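PDB 3LHF: serine Recombinase from Sulfolobus solfataricus, which probably binds DNA and carries out strand exchange during transposon movement, this chain being chiefly the resolvase-type N-terminal domain of a longer recombinase. Local coordinates for residues K24-Q29 with V94-E99; V68-R73 with E99-E104. The protein carries 1 engineered substitution. All blocks are in the same frame, centred on the assembly; numbering follows the deposited sequence.

Interaction 1: residues K24-Q29 with V94-E99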
# COMPACT_ATOMS: atom_id res chain seq x y z
N LYS D 24 -3.10 15.93 -20.93
CA LYS D 24 -3.39 15.98 -22.34
C LYS D 24 -3.21 14.61 -22.96
O LYS D 24 -3.92 14.23 -23.85
CB LYS D 24 -2.53 17.02 -23.03
N TYR D 25 -2.23 13.88 -22.47
CA TYR D 25 -1.99 12.54 -22.95
C TYR D 25 -3.15 11.60 -22.66
O TYR D 25 -3.55 10.84 -23.50
CB TYR D 25 -0.72 11.99 -22.33
CG TYR D 25 -0.59 10.52 -22.50
CD1 TYR D 25 -0.88 9.66 -21.48
CD2 TYR D 25 -0.22 9.99 -23.70
CE1 TYR D 25 -0.77 8.33 -21.64
CE2 TYR D 25 -0.12 8.67 -23.87
CZ TYR D 25 -0.39 7.84 -22.84
OH TYR D 25 -0.29 6.52 -23.03
N LEU D 26 -3.69 11.66 -21.46
CA LEU D 26 -4.82 10.82 -21.12
C LEU D 26 -6.02 11.15 -21.99
O LEU D 26 -6.70 10.27 -22.45
CB LEU D 26 -5.17 11.00 -19.66
CG LEU D 26 -4.26 10.31 -18.66
CD1 LEU D 26 -4.28 11.00 -17.36
CD2 LEU D 26 -4.64 8.89 -18.50
N GLU D 27 -6.26 12.43 -22.20
CA GLU D 27 -7.37 12.89 -22.98
C GLU D 27 -7.29 12.41 -24.42
O GLU D 27 -8.28 12.10 -25.00
CB GLU D 27 -7.48 14.41 -22.90
CG GLU D 27 -7.71 14.91 -21.51
CD GLU D 27 -7.70 16.40 -21.42
OE1 GLU D 27 -7.30 17.06 -22.37
OE2 GLU D 27 -8.09 16.94 -20.39
N GLU D 28 -6.09 12.38 -24.98
CA GLU D 28 -5.86 11.84 -26.30
C GLU D 28 -6.13 10.35 -26.40
O GLU D 28 -6.61 9.86 -27.40
CB GLU D 28 -4.45 12.15 -26.76
N GLN D 29 -5.75 9.63 -25.36
CA GLN D 29 -6.03 8.22 -25.27
C GLN D 29 -7.51 7.84 -25.13
O GLN D 29 -7.94 6.91 -25.75
CB GLN D 29 -5.18 7.60 -24.18
CG GLN D 29 -3.72 7.87 -24.32
CD GLN D 29 -3.24 7.74 -25.72
OE1 GLN D 29 -2.58 8.60 -26.24
NE2 GLN D 29 -3.59 6.65 -26.36
N VAL D 94 -8.30 1.23 -15.71
CA VAL D 94 -7.66 1.14 -16.99
C VAL D 94 -6.32 1.85 -16.90
O VAL D 94 -6.22 2.95 -16.42
CB VAL D 94 -8.56 1.74 -18.05
CG1 VAL D 94 -7.88 1.83 -19.33
CG2 VAL D 94 -9.75 0.92 -18.18
N VAL D 95 -5.28 1.16 -17.34
CA VAL D 95 -3.92 1.64 -17.25
C VAL D 95 -3.33 1.72 -18.65
O VAL D 95 -3.15 0.73 -19.28
CB VAL D 95 -3.06 0.66 -16.44
CG1 VAL D 95 -1.63 1.06 -16.49
CG2 VAL D 95 -3.52 0.59 -15.04
N ILE D 96 -3.03 2.91 -19.13
CA ILE D 96 -2.64 3.03 -20.51
C ILE D 96 -1.19 2.68 -20.81
O ILE D 96 -0.87 2.41 -21.92
CB ILE D 96 -3.10 4.35 -21.18
CG1 ILE D 96 -2.60 5.57 -20.46
CG2 ILE D 96 -4.63 4.45 -21.26
CD1 ILE D 96 -3.41 6.77 -20.79
N ASN D 97 -0.33 2.65 -19.82
CA ASN D 97 1.02 2.18 -20.02
C ASN D 97 1.40 1.24 -18.92
O ASN D 97 1.55 1.65 -17.79
CB ASN D 97 2.02 3.31 -20.09
CG ASN D 97 1.81 4.17 -21.29
OD1 ASN D 97 1.39 3.72 -22.32
ND2 ASN D 97 2.08 5.43 -21.14
N GLN D 98 1.53 -0.02 -19.25
CA GLN D 98 1.73 -1.04 -18.26
C GLN D 98 3.18 -1.22 -17.84
O GLN D 98 3.79 -2.22 -18.12
CB GLN D 98 1.17 -2.34 -18.80
CG GLN D 98 0.63 -3.26 -17.79
CD GLN D 98 -0.78 -2.97 -17.41
OE1 GLN D 98 -1.66 -2.95 -18.24
NE2 GLN D 98 -1.00 -2.75 -16.14
N GLU D 99 3.72 -0.23 -17.13
CA GLU D 99 5.12 -0.17 -16.76
C GLU D 99 5.41 0.69 -15.53
O GLU D 99 4.60 1.48 -15.11
CB GLU D 99 5.92 0.36 -17.94
CG GLU D 99 7.29 0.84 -17.62
CD GLU D 99 7.94 1.50 -18.78
OE1 GLU D 99 7.25 2.23 -19.48
OE2 GLU D 99 9.14 1.30 -19.00
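Ile96 holds CG1 between its backbone N and carbonyl carbon (chi1 58°), and a nearly extended second torsion carries CD1 outward; opposite it, Tyr25 sets CG anti to its backbone N (chi1 166°). The two side chains reach toward each other tip to tip, the side chain just past the strand meeting those of the helix's last turns. Most of the contact is apolar. Ile96 CG1 lies 3.5 Å from Tyr25 CE1 and 3.6 Å from the phenol oxygen Tyr25 OH, so the isoleucine meets the CE1 and hydroxyl end of the tyrosine. Its terminal methyl, whose exact place is less sure, pushes further, among three helix side chains. Leu26 CD2 stands 3.4 Å from Ile96 CD1, while Gln29 offers its aliphatic part, with CG 3.7 Å from Ile96 CD1. Gln29 CG also rests over one face of the Tyr25 ring, 3.6 Å above its plane and offset toward the rim; since Gln29 follows Tyr25 by one helical turn, the two side chains lie together beside Ile96. Next to this, the Asn97 side chain comes tip to tip with the Tyr25 hydroxyl end, its amide plane turned 36° from the ring. The buried area is modest, 190 Å², and Ile96 provides the largest share. The contact is plain packing at the surface of the resolvase-type domain. Ile96 stays tied to the sheet by backbone pairing with Val68, just after the end of strand 92-95. Leu26 turns inward onto Leu6 and Ala8 of strand 3-10, and Tyr25 also touches Ala69, so that the last turns of helix 16-29 lie between strand 3-10 and the loop that follows the outermost strand 92-95.

Interaction 2: residues V68-R73 with E99-E104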
# COMPACT_ATOMS: atom_id res chain seq x y z
N VAL D 68 -5.64 5.79 -15.69
CA VAL D 68 -4.35 6.39 -15.39
C VAL D 68 -3.29 5.98 -16.39
O VAL D 68 -3.42 4.99 -17.03
CB VAL D 68 -3.86 5.98 -14.04
CG1 VAL D 68 -4.79 6.46 -13.02
CG2 VAL D 68 -3.68 4.49 -13.99
N ALA D 69 -2.29 6.82 -16.56
CA ALA D 69 -1.20 6.57 -17.49
C ALA D 69 -0.26 5.39 -17.15
O ALA D 69 0.19 4.70 -18.03
CB ALA D 69 -0.42 7.82 -17.72
N TYR D 70 0.03 5.22 -15.88
CA TYR D 70 0.77 4.10 -15.34
C TYR D 70 0.08 3.70 -14.05
O TYR D 70 -0.58 4.49 -13.44
CB TYR D 70 2.21 4.48 -15.02
CG TYR D 70 2.98 5.18 -16.09
CD1 TYR D 70 3.42 4.52 -17.21
CD2 TYR D 70 3.31 6.50 -15.97
CE1 TYR D 70 4.14 5.15 -18.17
CE2 TYR D 70 4.02 7.13 -16.91
CZ TYR D 70 4.43 6.46 -18.01
OH TYR D 70 5.14 7.13 -18.95
N PRO D 71 0.28 2.47 -13.61
CA PRO D 71 -0.27 2.05 -12.33
C PRO D 71 0.39 2.84 -11.22
O PRO D 71 -0.13 2.97 -10.14
CB PRO D 71 0.09 0.59 -12.28
CG PRO D 71 0.17 0.21 -13.64
CD PRO D 71 0.78 1.33 -14.36
N ASP D 72 1.53 3.39 -11.56
CA ASP D 72 2.41 4.14 -10.70
C ASP D 72 1.64 5.32 -10.17
O ASP D 72 1.76 5.72 -9.05
CB ASP D 72 3.51 4.68 -11.60
CG ASP D 72 4.81 4.90 -10.91
OD1 ASP D 72 4.91 5.75 -10.05
OD2 ASP D 72 5.77 4.25 -11.28
N ARG D 73 0.84 5.88 -11.05
CA ARG D 73 0.21 7.10 -10.73
C ARG D 73 -0.67 6.87 -9.54
O ARG D 73 -0.71 7.70 -8.67
CB ARG D 73 -0.61 7.57 -11.92
CG ARG D 73 0.13 8.44 -12.89
CD ARG D 73 1.51 8.03 -13.04
NE ARG D 73 2.43 9.06 -12.61
CZ ARG D 73 3.63 8.83 -12.14
NH1 ARG D 73 4.08 7.61 -12.04
NH2 ARG D 73 4.40 9.82 -11.77
N GLU D 99 3.72 -0.23 -17.13
CA GLU D 99 5.12 -0.17 -16.76
C GLU D 99 5.41 0.69 -15.53
O GLU D 99 4.60 1.48 -15.11
CB GLU D 99 5.92 0.36 -17.94
CG GLU D 99 7.29 0.84 -17.62
CD GLU D 99 7.94 1.50 -18.78
OE1 GLU D 99 7.25 2.23 -19.48
OE2 GLU D 99 9.14 1.30 -19.00
N ASP D 100 6.61 0.53 -15.00
CA ASP D 100 7.17 1.44 -14.02
C ASP D 100 8.24 2.26 -14.74
O ASP D 100 9.01 1.74 -15.51
CB ASP D 100 7.83 0.68 -12.86
CG ASP D 100 6.84 0.03 -11.93
OD1 ASP D 100 5.84 0.63 -11.56
OD2 ASP D 100 7.08 -1.11 -11.55
N LYS D 101 8.28 3.56 -14.50
CA LYS D 101 9.29 4.41 -15.08
C LYS D 101 10.42 4.64 -14.09
O LYS D 101 10.19 4.79 -12.91
CB LYS D 101 8.67 5.71 -15.58
CG LYS D 101 9.03 6.03 -17.01
CD LYS D 101 8.44 5.05 -18.00
CE LYS D 101 9.48 4.09 -18.55
NZ LYS D 101 9.67 4.14 -20.00
N GLU D 102 11.65 4.64 -14.56
CA GLU D 102 12.79 4.53 -13.66
C GLU D 102 13.01 5.61 -12.64
O GLU D 102 13.20 5.32 -11.49
CB GLU D 102 14.06 4.41 -14.47
CG GLU D 102 15.16 3.66 -13.78
CD GLU D 102 16.42 3.67 -14.58
OE1 GLU D 102 17.46 4.06 -14.05
OE2 GLU D 102 16.39 3.29 -15.75
N GLU D 103 13.02 6.87 -13.04
CA GLU D 103 13.33 7.91 -12.08
C GLU D 103 12.31 7.91 -10.96
O GLU D 103 12.64 8.12 -9.82
CB GLU D 103 13.43 9.27 -12.74
N GLU D 104 11.07 7.67 -11.31
CA GLU D 104 10.02 7.62 -10.34
C GLU D 104 10.18 6.48 -9.34
O GLU D 104 9.88 6.64 -8.19
CB GLU D 104 8.67 7.55 -11.04
CG GLU D 104 7.51 7.89 -10.16
CD GLU D 104 7.10 9.33 -10.22
OE1 GLU D 104 7.55 10.08 -11.09
OE2 GLU D 104 6.31 9.73 -9.38
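A salt-bridge network of Asp72, Arg73 and Glu104 joins the short helix 71-74 to the start of helix 102-122. Asp72 and Arg73 open an Asp-Arg-Leu sequence with Arg76 close behind, consistent with the conserved motif whose arginines lie in the active site of serine recombinases. Arg73 divides its guanidinium between two acids: NH1 bridges to Asp72 OD1 at 2.8 Å, and NH2 to Glu104 OE2 at 3.1 Å. The carboxylate of Glu104 is turned 75° from the guanidinium plane, and a bend at chi2 (93°) places its CD near NH2. Glu104 CG meanwhile packs 3.4 Å from Asp72 OD1. Glu104 OE2 also hydrogen-bonds Ser11 OG, giving that oxygen a second partner. Asp72 OD2 stands 3.6 Å from Asp100 OD1, their carboxylate planes 80° apart; this crowding of negative charge is probably eased by Arg76, which bridges Asp100 OD1, and by Lys119 of the second subunit, which bridges Asp100 OD2. Elsewhere the contact is van der Waals packing. The carbonyl Glu99 O lies 3.8 Å from Tyr70 CB and 3.9 Å from Pro71 CD, and Lys101, the N-cap residue of helix 102-122, passes its CD 4.0 Å from Tyr70 OH. Within the fold, Val68 ends strand 63-68 and pairs with strand 92-95, Pro71 rests on Val95, and Arg9 of strand 3-10 hydrogen-bonds the backbone carbonyls of Asp72 and Arg73, which ties helix 71-74 to the central sheet as helix 102-122 departs.

The two contacts meet at the strand 63-68 to 92-95 pairing: Val68 O receives a probable hydrogen bond from Ile96 N, and Val68 N probably gives one to Val94 O. They share Glu99, so the chain leaving the edge strand serves first interaction 1 and then interaction 2, their segments alternating along the sequence. Interaction 1 is a surface contact, mostly apolar and small, between helix 16-29 and the loop after strand 92-95. Interaction 2 lies nearer the centre of the chain, is partly buried and larger, and relies on charge, with arginines probably offsetting the clustered acids. Its Asp100 also reaches the second subunit, whereas interaction 1 stays within its own chain.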